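Local atomic coordinates of Atp-dependent DNA ligase (Psychromonas sp., PDB entry 4D05), a protein that probably seals nicks in double-stranded DNA at the expense of ATP, passing through an enzyme-adenylate intermediate. Residues A[34-39]-A[53-59]; A[178-184]-A[231-237]. One frame throughout, in Å; residues are numbered along the deposited sequence. Where two conformers were deposited one is given.

Contact 1 (A[34-39]-A[53-59])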
ATOM      1  N   TRP A  34       1.933  -0.220  18.572  1.00  2.09           N
ATOM      2  CA  TRP A  34       1.880   0.200  19.975  1.00  2.62           C
ATOM      3  C   TRP A  34       1.695  -1.004  20.845  1.00  3.67           C
ATOM      4  O   TRP A  34       0.701  -1.719  20.752  1.00  3.92           O
ATOM      5  CB  TRP A  34       0.733   1.176  20.179  1.00  3.93           C
ATOM      6  CG  TRP A  34       0.407   1.533  21.593  1.00  2.42           C
ATOM      7  CD1 TRP A  34      -0.640   1.066  22.312  1.00  3.96           C
ATOM      8  CD2 TRP A  34       1.105   2.449  22.450  1.00  3.37           C
ATOM      9  NE1 TRP A  34      -0.655   1.629  23.563  1.00  4.12           N
ATOM     10  CE2 TRP A  34       0.405   2.487  23.676  1.00  4.55           C
ATOM     11  CE3 TRP A  34       2.235   3.245  22.302  1.00  3.99           C
ATOM     12  CZ2 TRP A  34       0.813   3.275  24.739  1.00  6.30           C
ATOM     13  CZ3 TRP A  34       2.631   4.030  23.351  1.00  4.33           C
ATOM     14  CH2 TRP A  34       1.926   4.041  24.558  1.00  6.02           C
ATOM     15  N   ASN A  35       2.685  -1.252  21.711  1.00  3.83           N
ATOM     16  CA  ASN A  35       2.647  -2.456  22.493  1.00  4.64           C
ATOM     17  C   ASN A  35       2.024  -2.260  23.867  1.00  5.62           C
ATOM     18  O   ASN A  35       2.068  -3.177  24.685  1.00  7.64           O
ATOM     19  CB  ASN A  35       4.040  -3.085  22.616  1.00  6.08           C
ATOM     20  CG  ASN A  35       5.001  -2.267  23.460  1.00  5.86           C
ATOM     21  OD1 ASN A  35       4.659  -1.229  23.952  1.00  4.65           O
ATOM     22  ND2 ASN A  35       6.218  -2.773  23.631  1.00  6.92           N
ATOM     23  N   GLY A  36       1.486  -1.067  24.118  1.00  4.70           N
ATOM     24  CA  GLY A  36       0.941  -0.702  25.408  1.00  5.22           C
ATOM     25  C   GLY A  36       1.750   0.340  26.151  1.00  4.97           C
ATOM     26  O   GLY A  36       1.246   0.976  27.063  1.00  7.16           O
ATOM     27  N   HIS A  37       2.996   0.547  25.737  1.00  3.58           N
ATOM     28  CA  HIS A  37       3.820   1.592  26.352  1.00  3.61           C
ATOM     29  C   HIS A  37       4.809   2.295  25.417  1.00  4.08           C
ATOM     30  O   HIS A  37       5.376   3.309  25.797  1.00  4.07           O
ATOM     31  CB  HIS A  37       4.567   1.064  27.591  1.00  3.33           C
ATOM     32  CG  HIS A  37       5.501  -0.073  27.306  1.00  4.58           C
ATOM     33  ND1 HIS A  37       5.095  -1.389  27.266  1.00  6.18           N
ATOM     34  CD2 HIS A  37       6.835  -0.091  27.084  1.00  7.15           C
ATOM     35  CE1 HIS A  37       6.126  -2.165  27.003  1.00  6.68           C
ATOM     36  NE2 HIS A  37       7.196  -1.398  26.893  1.00  7.51           N
ATOM     37  N   GLN A  38       5.003   1.780  24.205  1.00  3.64           N
ATOM     38  CA  GLN A  38       5.928   2.389  23.247  1.00  5.07           C
ATOM     39  C   GLN A  38       5.473   2.022  21.824  1.00  3.47           C
ATOM     40  O   GLN A  38       4.744   1.022  21.630  1.00  3.72           O
ATOM     41  CB  GLN A  38       7.364   1.953  23.484  1.00  6.47           C
ATOM     42  CG  GLN A  38       7.568   0.499  23.218  1.00  7.50           C
ATOM     43  CD  GLN A  38       8.786  -0.140  23.913  1.00  8.74           C
ATOM     44  OE1 GLN A  38       8.959  -1.366  23.847  1.00 11.83           O
ATOM     45  NE2 GLN A  38       9.605   0.658  24.593  1.00 10.48           N
ATOM     46  N   LEU A  39       5.927   2.811  20.870  1.00  2.87           N
ATOM     47  CA  LEU A  39       5.670   2.603  19.450  1.00  3.20           C
ATOM     48  C   LEU A  39       6.890   1.951  18.809  1.00  3.80           C
ATOM     49  O   LEU A  39       8.020   2.416  19.011  1.00  4.00           O
ATOM     50  CB  LEU A  39       5.384   3.946  18.750  1.00  2.75           C
ATOM     51  CG  LEU A  39       4.089   4.622  19.173  1.00  3.72           C
ATOM     52  CD1 LEU A  39       4.039   6.059  18.699  1.00  4.16           C
ATOM     53  CD2 LEU A  39       2.896   3.850  18.627  1.00  4.91           C
ATOM     54  N   PHE A  53       3.166  12.888  23.366  1.00  4.08           N
ATOM     55  CA  PHE A  53       2.490  12.303  22.197  1.00  4.39           C
ATOM     56  C   PHE A  53       1.732  11.027  22.589  1.00  5.14           C
ATOM     57  O   PHE A  53       0.609  10.806  22.157  1.00  5.86           O
ATOM     58  CB  PHE A  53       3.515  11.992  21.112  1.00  4.15           C
ATOM     59  CG  PHE A  53       2.903  11.529  19.815  1.00  3.87           C
ATOM     60  CD1 PHE A  53       2.451  12.468  18.870  1.00  3.83           C
ATOM     61  CD2 PHE A  53       2.788  10.178  19.523  1.00  3.97           C
ATOM     62  CE1 PHE A  53       1.872  12.033  17.686  1.00  4.93           C
ATOM     63  CE2 PHE A  53       2.212   9.767  18.337  1.00  4.55           C
ATOM     64  CZ  PHE A  53       1.756  10.695  17.428  1.00  4.77           C
ATOM     65  N   ILE A  54       2.339  10.211  23.445  1.00  5.25           N
ATOM     66  CA  ILE A  54       1.763   8.907  23.783  1.00  3.00           C
ATOM     67  C   ILE A  54       1.076   8.881  25.157  1.00  3.42           C
ATOM     68  O   ILE A  54       0.456   7.889  25.513  1.00  3.76           O
ATOM     69  CB  ILE A  54       2.826   7.816  23.776  1.00  4.04           C
ATOM     70  CG1 ILE A  54       3.874   8.098  24.867  1.00  7.92           C
ATOM     71  CG2 ILE A  54       3.459   7.650  22.353  1.00  5.40           C
ATOM     72  CD1 ILE A  54       4.869   6.938  25.095  1.00 10.28           C
ATOM     73  N   ALA A  55       1.196   9.961  25.928  1.00  5.85           N
ATOM     74  CA  ALA A  55       0.767   9.949  27.326  1.00  7.60           C
ATOM     75  C   ALA A  55      -0.674   9.496  27.577  1.00  7.30           C
ATOM     76  O   ALA A  55      -0.952   8.840  28.589  1.00  7.47           O
ATOM     77  CB  ALA A  55       0.975  11.312  27.944  1.00 11.77           C
ATOM     78  N   SER A  56      -1.577   9.867  26.671  0.66  7.77           N
ATOM     79  CA  SER A  56      -2.986   9.562  26.843  0.66  8.95           C
ATOM     80  C   SER A  56      -3.386   8.166  26.355  0.66  6.52           C
ATOM     81  O   SER A  56      -4.500   7.715  26.589  0.66  8.06           O
ATOM     82  CB  SER A  56      -3.800  10.583  26.057  0.66 12.63           C
ATOM     83  OG  SER A  56      -3.568  10.351  24.659  0.66 14.24           O
ATOM     84  N   PHE A  57      -2.503   7.512  25.613  1.00  5.73           N
ATOM     85  CA  PHE A  57      -2.868   6.281  24.911  1.00  5.30           C
ATOM     86  C   PHE A  57      -3.275   5.194  25.902  1.00  4.22           C
ATOM     87  O   PHE A  57      -2.693   5.075  26.992  1.00  6.81           O
ATOM     88  CB  PHE A  57      -1.693   5.736  24.071  1.00  5.13           C
ATOM     89  CG  PHE A  57      -1.372   6.530  22.817  1.00  4.63           C
ATOM     90  CD1 PHE A  57      -1.959   7.769  22.544  1.00  5.70           C
ATOM     91  CD2 PHE A  57      -0.473   6.006  21.920  1.00  6.21           C
ATOM     92  CE1 PHE A  57      -1.616   8.469  21.383  1.00  5.03           C
ATOM     93  CE2 PHE A  57      -0.105   6.673  20.775  1.00  5.95           C
ATOM     94  CZ  PHE A  57      -0.685   7.921  20.483  1.00  6.05           C
ATOM     95  N   PRO A  58      -4.262   4.386  25.536  1.00  4.83           N
ATOM     96  CA  PRO A  58      -4.641   3.218  26.338  1.00  6.18           C
ATOM     97  C   PRO A  58      -3.563   2.132  26.237  1.00  4.94           C
ATOM     98  O   PRO A  58      -2.707   2.216  25.367  1.00  6.38           O
ATOM     99  CB  PRO A  58      -5.931   2.750  25.673  1.00  7.61           C
ATOM    100  CG  PRO A  58      -5.763   3.138  24.250  1.00  8.91           C
ATOM    101  CD  PRO A  58      -5.035   4.467  24.288  1.00  7.64           C
ATOM    102  N   THR A  59      -3.579   1.158  27.135  1.00  7.36           N
ATOM    103  CA  THR A  59      -2.546   0.142  27.136  1.00  8.82           C
ATOM    104  C   THR A  59      -2.891  -1.020  26.198  1.00  6.76           C
ATOM    105  O   THR A  59      -2.084  -1.927  25.988  1.00  9.71           O
ATOM    106  CB  THR A  59      -2.167  -0.331  28.549  1.00 10.26           C
ATOM    107  OG1 THR A  59      -3.343  -0.637  29.279  1.00 10.16           O
ATOM    108  CG2 THR A  59      -1.415   0.782  29.299  1.00 10.28           C
TER
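Trp-34 leans its indole against the turn made by Ile-54 to Phe-57, illustrating how one large aromatic can pack the connection between strands 30-34 and 39-40 of a DNA ligase adenylation domain against the turn that follows Phe-53. Phe-57 meets one indole face in a T-shaped (edge-to-face) stack, its edge toward the six-membered ring, with centroids 5.1 Å apart and planes at 75°. Phe-57 CB also presses on Trp-34 CZ2 at 3.6 Å. Farther round the ring, CB and CG2 of Ile-54 touch Trp-34 CZ3, while Leu-39 CD1 lies 4.0 Å from Ile-54 CG2 and continues the apolar seam to the Phe-53 ring. The type I turn, closed by Phe-57 N donating to Ile-54 O, places Ile-54 CA over the face of the Phe-57 ring, and both residues reach Trp-34. On the other indole face lies the backbone of Gly-36 and His-37, folded back by an Asx turn: Asn-35 OD1 accepts from His-37 N and Gln-38 N, which arrive from opposite faces of its amide plane. With CG anti to the backbone N (chi1 171°), Trp-34 carries its pyrrole nitrogen to the 58-59 loop, where Trp-34 NE1 donates to Pro-58 O over 2.8 Å, the acceptor tilted 21° out of the indole plane.

Contact 2 (A[178-184]-A[231-237]); sequences FEDAEAT and SLITYRF
Ala-183 and Ile-233 face each other as a hydrogen-bonded pair in two antiparallel strands of the OB-fold domain, where Ala-181 and Ala-183 pack against the ring of Tyr-235. On this face the packing is tight. Ala-183 CB touches Tyr-235 CE1 at 3.7 Å, Ala-181 CB meets the phenol end of that ring, and Glu-179 CB sits over the Phe-237 face in a CH-pi contact 3.7 Å from the centroid. Tyr-235 OH bonds to Asn-206 ND2 and shares a water with Glu-182 O, while Glu-179 OE2 turns to Gly-239 N. The face of Asp-180, Glu-182 and Thr-234 is mainly polar. There Glu-182, bent at chi2 (68°), brings OE2 to within 2.8 Å of Thr-234 OG1, which donates on the anti side of the carboxylate and also bonds to Arg-255. Packing is looser at the 178 end, where Phe-178 and Asp-180 are exposed. In one of two Asp-180 conformers, a weak bond within a salt bridge links Arg-236 NE to Asp-180 OD1 (3.3 Å), a tentative link. The Phe-178 face, by contrast, offers cation-pi and CH-pi contacts that hold the Arg-236 guanidinium flat, planes 9° apart, with Arg-236 CZ 3.9 Å from the Phe-178 centroid.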
ATOM      1  N   PHE A 178      -2.929   0.293  -9.740  1.00 10.23           N
ATOM      2  CA  PHE A 178      -1.998  -0.546 -10.429  1.00  9.56           C
ATOM      3  C   PHE A 178      -0.822  -0.953  -9.553  1.00  9.03           C
ATOM      4  O   PHE A 178      -0.617  -0.453  -8.435  1.00  9.79           O
ATOM      5  CB  PHE A 178      -1.475   0.175 -11.679  1.00  9.33           C
ATOM      6  CG  PHE A 178      -0.842   1.480 -11.378  1.00 13.57           C
ATOM      7  CD1 PHE A 178       0.470   1.540 -10.937  1.00 14.31           C
ATOM      8  CD2 PHE A 178      -1.561   2.662 -11.521  1.00 15.49           C
ATOM      9  CE1 PHE A 178       1.066   2.771 -10.647  1.00 17.52           C
ATOM     10  CE2 PHE A 178      -0.978   3.885 -11.227  1.00 16.03           C
ATOM     11  CZ  PHE A 178       0.344   3.938 -10.787  1.00 15.54           C
ATOM     12  N   GLU A 179      -0.070  -1.896 -10.118  1.00 11.51           N
ATOM     13  CA  GLU A 179       1.171  -2.436  -9.591  1.00 13.23           C
ATOM     14  C   GLU A 179       2.289  -2.136 -10.616  1.00 12.72           C
ATOM     15  O   GLU A 179       2.029  -2.010 -11.805  1.00 11.37           O
ATOM     16  CB  GLU A 179       1.035  -3.979  -9.451  1.00 16.39           C
ATOM     17  CG  GLU A 179      -0.143  -4.482  -8.561  1.00 22.58           C
ATOM     18  CD  GLU A 179      -0.296  -6.019  -8.602  1.00 25.12           C
ATOM     19  OE1 GLU A 179       0.675  -6.715  -8.177  1.00 26.05           O
ATOM     20  OE2 GLU A 179      -1.366  -6.527  -9.084  1.00 21.41           O
ATOM     21  N   ASP A 180       3.501  -1.926 -10.112  0.66 12.02           N
ATOM     22  CA  ASP A 180       4.700  -1.767 -10.949  0.66 11.11           C
ATOM     23  C   ASP A 180       5.677  -2.925 -10.624  0.66 10.72           C
ATOM     24  O   ASP A 180       5.644  -3.492  -9.524  0.66 14.01           O
ATOM     25  CB  ASP A 180       5.371  -0.396 -10.714  0.66 18.34           C
ATOM     26  CG  ASP A 180       4.651   0.767 -11.421  0.66 27.69           C
ATOM     27  OD1 ASP A 180       3.650   0.536 -12.141  0.66 28.16           O
ATOM     28  OD2 ASP A 180       5.109   1.930 -11.271  0.66 31.27           O
ATOM     29  N   ALA A 181       6.529  -3.297 -11.578  1.00  9.92           N
ATOM     30  CA  ALA A 181       7.574  -4.273 -11.324  1.00  8.33           C
ATOM     31  C   ALA A 181       8.634  -4.113 -12.408  1.00  7.34           C
ATOM     32  O   ALA A 181       8.450  -3.319 -13.347  1.00  6.74           O
ATOM     33  CB  ALA A 181       7.007  -5.620 -11.367  1.00  9.74           C
ATOM     34  N   GLU A 182       9.739  -4.845 -12.266  1.00  8.15           N
ATOM     35  CA  GLU A 182      10.840  -4.761 -13.235  1.00  6.58           C
ATOM     36  C   GLU A 182      10.991  -5.986 -14.133  1.00  7.27           C
ATOM     37  O   GLU A 182      10.642  -7.122 -13.780  1.00  6.62           O
ATOM     38  CB  GLU A 182      12.178  -4.464 -12.522  1.00  9.45           C
ATOM     39  CG  GLU A 182      12.331  -2.989 -12.082  1.00 10.96           C
ATOM     40  CD  GLU A 182      11.372  -2.601 -10.975  1.00 12.59           C
ATOM     41  OE1 GLU A 182      11.501  -3.162  -9.869  1.00 14.32           O
ATOM     42  OE2 GLU A 182      10.501  -1.725 -11.191  1.00 12.25           O
ATOM     43  N   ALA A 183      11.532  -5.743 -15.318  1.00  7.74           N
ATOM     44  CA  ALA A 183      11.792  -6.816 -16.274  1.00  5.51           C
ATOM     45  C   ALA A 183      12.932  -6.396 -17.170  1.00  6.31           C
ATOM     46  O   ALA A 183      13.232  -5.208 -17.285  1.00  6.60           O
ATOM     47  CB  ALA A 183      10.573  -7.107 -17.128  1.00  5.23           C
ATOM     48  N   THR A 184      13.529  -7.375 -17.847  1.00  5.13           N
ATOM     49  CA  THR A 184      14.638  -7.105 -18.753  1.00  6.29           C
ATOM     50  C   THR A 184      14.143  -7.139 -20.198  1.00  5.43           C
ATOM     51  O   THR A 184      13.448  -8.070 -20.590  1.00  4.92           O
ATOM     52  CB  THR A 184      15.749  -8.151 -18.551  1.00  7.13           C
ATOM     53  OG1 THR A 184      16.257  -8.045 -17.223  1.00  8.92           O
ATOM     54  CG2 THR A 184      16.900  -7.969 -19.547  1.00  7.82           C
ATOM     55  N   SER A 231      18.221  -3.779 -21.153  1.00  6.97           N
ATOM     56  CA  SER A 231      17.945  -2.833 -20.099  1.00  8.38           C
ATOM     57  C   SER A 231      16.904  -3.375 -19.125  1.00  7.34           C
ATOM     58  O   SER A 231      16.062  -4.226 -19.479  1.00  7.09           O
ATOM     59  CB  SER A 231      17.523  -1.483 -20.657  1.00  9.24           C
ATOM     60  OG  SER A 231      16.305  -1.526 -21.375  1.00  9.94           O
ATOM     61  N   LEU A 232      17.013  -2.907 -17.883  1.00  6.68           N
ATOM     62  CA  LEU A 232      16.030  -3.200 -16.860  1.00  6.33           C
ATOM     63  C   LEU A 232      15.016  -2.076 -16.893  1.00  6.40           C
ATOM     64  O   LEU A 232      15.387  -0.919 -16.760  1.00  6.45           O
ATOM     65  CB  LEU A 232      16.706  -3.270 -15.482  1.00  7.63           C
ATOM     66  CG  LEU A 232      15.766  -3.708 -14.347  1.00  7.78           C
ATOM     67  CD1 LEU A 232      15.444  -5.189 -14.476  1.00  8.74           C
ATOM     68  CD2 LEU A 232      16.370  -3.361 -12.957  1.00 10.60           C
ATOM     69  N   ILE A 233      13.745  -2.419 -17.103  1.00  7.14           N
ATOM     70  CA  ILE A 233      12.690  -1.439 -17.223  1.00  7.57           C
ATOM     71  C   ILE A 233      11.646  -1.718 -16.170  1.00  6.49           C
ATOM     72  O   ILE A 233      11.591  -2.825 -15.630  1.00  6.36           O
ATOM     73  CB  ILE A 233      12.066  -1.414 -18.653  1.00  6.10           C
ATOM     74  CG1 ILE A 233      11.383  -2.744 -19.035  1.00  7.16           C
ATOM     75  CG2 ILE A 233      13.175  -1.061 -19.651  1.00  6.23           C
ATOM     76  CD1 ILE A 233       9.968  -2.886 -18.559  1.00  9.45           C
ATOM     77  N   THR A 234      10.825  -0.700 -15.895  1.00  5.50           N
ATOM     78  CA  THR A 234       9.674  -0.862 -15.034  1.00  6.30           C
ATOM     79  C   THR A 234       8.434  -0.900 -15.907  1.00  7.42           C
ATOM     80  O   THR A 234       8.290  -0.088 -16.833  1.00  7.06           O
ATOM     81  CB  THR A 234       9.552   0.304 -14.060  1.00  6.79           C
ATOM     82  OG1 THR A 234      10.645   0.250 -13.135  1.00  9.85           O
ATOM     83  CG2 THR A 234       8.243   0.216 -13.282  1.00  7.03           C
ATOM     84  N   TYR A 235       7.559  -1.857 -15.610  1.00  6.05           N
ATOM     85  CA  TYR A 235       6.276  -1.955 -16.278  1.00  5.05           C
ATOM     86  C   TYR A 235       5.179  -1.871 -15.231  1.00  6.35           C
ATOM     87  O   TYR A 235       5.427  -2.097 -14.048  1.00  6.74           O
ATOM     88  CB  TYR A 235       6.163  -3.230 -17.095  1.00  4.56           C
ATOM     89  CG  TYR A 235       6.210  -4.499 -16.293  1.00  5.02           C
ATOM     90  CD1 TYR A 235       7.427  -5.079 -15.955  1.00  5.15           C
ATOM     91  CD2 TYR A 235       5.049  -5.126 -15.900  1.00  5.75           C
ATOM     92  CE1 TYR A 235       7.482  -6.260 -15.206  1.00  5.08           C
ATOM     93  CE2 TYR A 235       5.080  -6.297 -15.162  1.00  5.72           C
ATOM     94  CZ  TYR A 235       6.299  -6.857 -14.803  1.00  6.07           C
ATOM     95  OH  TYR A 235       6.316  -8.044 -14.078  1.00  8.47           O
ATOM     96  N   ARG A 236       3.987  -1.539 -15.706  1.00  7.71           N
ATOM     97  CA  ARG A 236       2.825  -1.343 -14.870  1.00  7.20           C
ATOM     98  C   ARG A 236       1.797  -2.380 -15.273  1.00  7.15           C
ATOM     99  O   ARG A 236       1.733  -2.780 -16.446  1.00  8.30           O
ATOM    100  CB  ARG A 236       2.319   0.084 -15.098  1.00  8.78           C
ATOM    101  CG  ARG A 236       1.087   0.443 -14.317  1.00 11.50           C
ATOM    102  CD  ARG A 236       0.806   1.906 -14.437  1.00 13.76           C
ATOM    103  NE  ARG A 236       1.916   2.722 -13.943  1.00 15.63           N
ATOM    104  CZ  ARG A 236       1.917   4.055 -13.978  1.00 23.84           C
ATOM    105  NH1 ARG A 236       0.871   4.734 -14.477  1.00 27.76           N
ATOM    106  NH2 ARG A 236       2.953   4.726 -13.513  1.00 25.98           N
ATOM    107  N   PHE A 237       1.030  -2.887 -14.303  1.00  7.71           N
ATOM    108  CA  PHE A 237       0.088  -3.957 -14.584  1.00  7.84           C
ATOM    109  C   PHE A 237      -0.930  -4.056 -13.458  1.00  9.27           C
ATOM    110  O   PHE A 237      -0.816  -3.375 -12.460  1.00 10.40           O
ATOM    111  CB  PHE A 237       0.842  -5.288 -14.723  1.00  8.30           C
ATOM    112  CG  PHE A 237       1.416  -5.798 -13.428  1.00 10.20           C
ATOM    113  CD1 PHE A 237       2.573  -5.268 -12.916  1.00  9.79           C
ATOM    114  CD2 PHE A 237       0.784  -6.823 -12.716  1.00 10.85           C
ATOM    115  CE1 PHE A 237       3.108  -5.739 -11.721  1.00 10.89           C
ATOM    116  CE2 PHE A 237       1.330  -7.305 -11.514  1.00 12.75           C
ATOM    117  CZ  PHE A 237       2.500  -6.758 -11.031  1.00 11.56           C
TER
HETATM  118  O   HOH W   1       8.766  -8.620 -12.301  0.95 17.85           O

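How the contacts relate
The two contacts lie in different domains of the enzyme: contact 1 belongs to the adenylation domain and contact 2 to the OB domain, in series along the chain and on opposite sides of its centre. Their centres are 40 Å apart and their nearest atoms about 27 Å, so neither touches the other. The bound AMP lies nearer to contact 2, about 9 Å from the Glu-179 side chain, against about 14 Å from that of Leu-39 in contact 1. The 178-184 segment begins shortly after Lys-174 of the AMP pocket, whereas 34-39 begins at the end of strand 30-34, which contributes Arg-31 to the pocket.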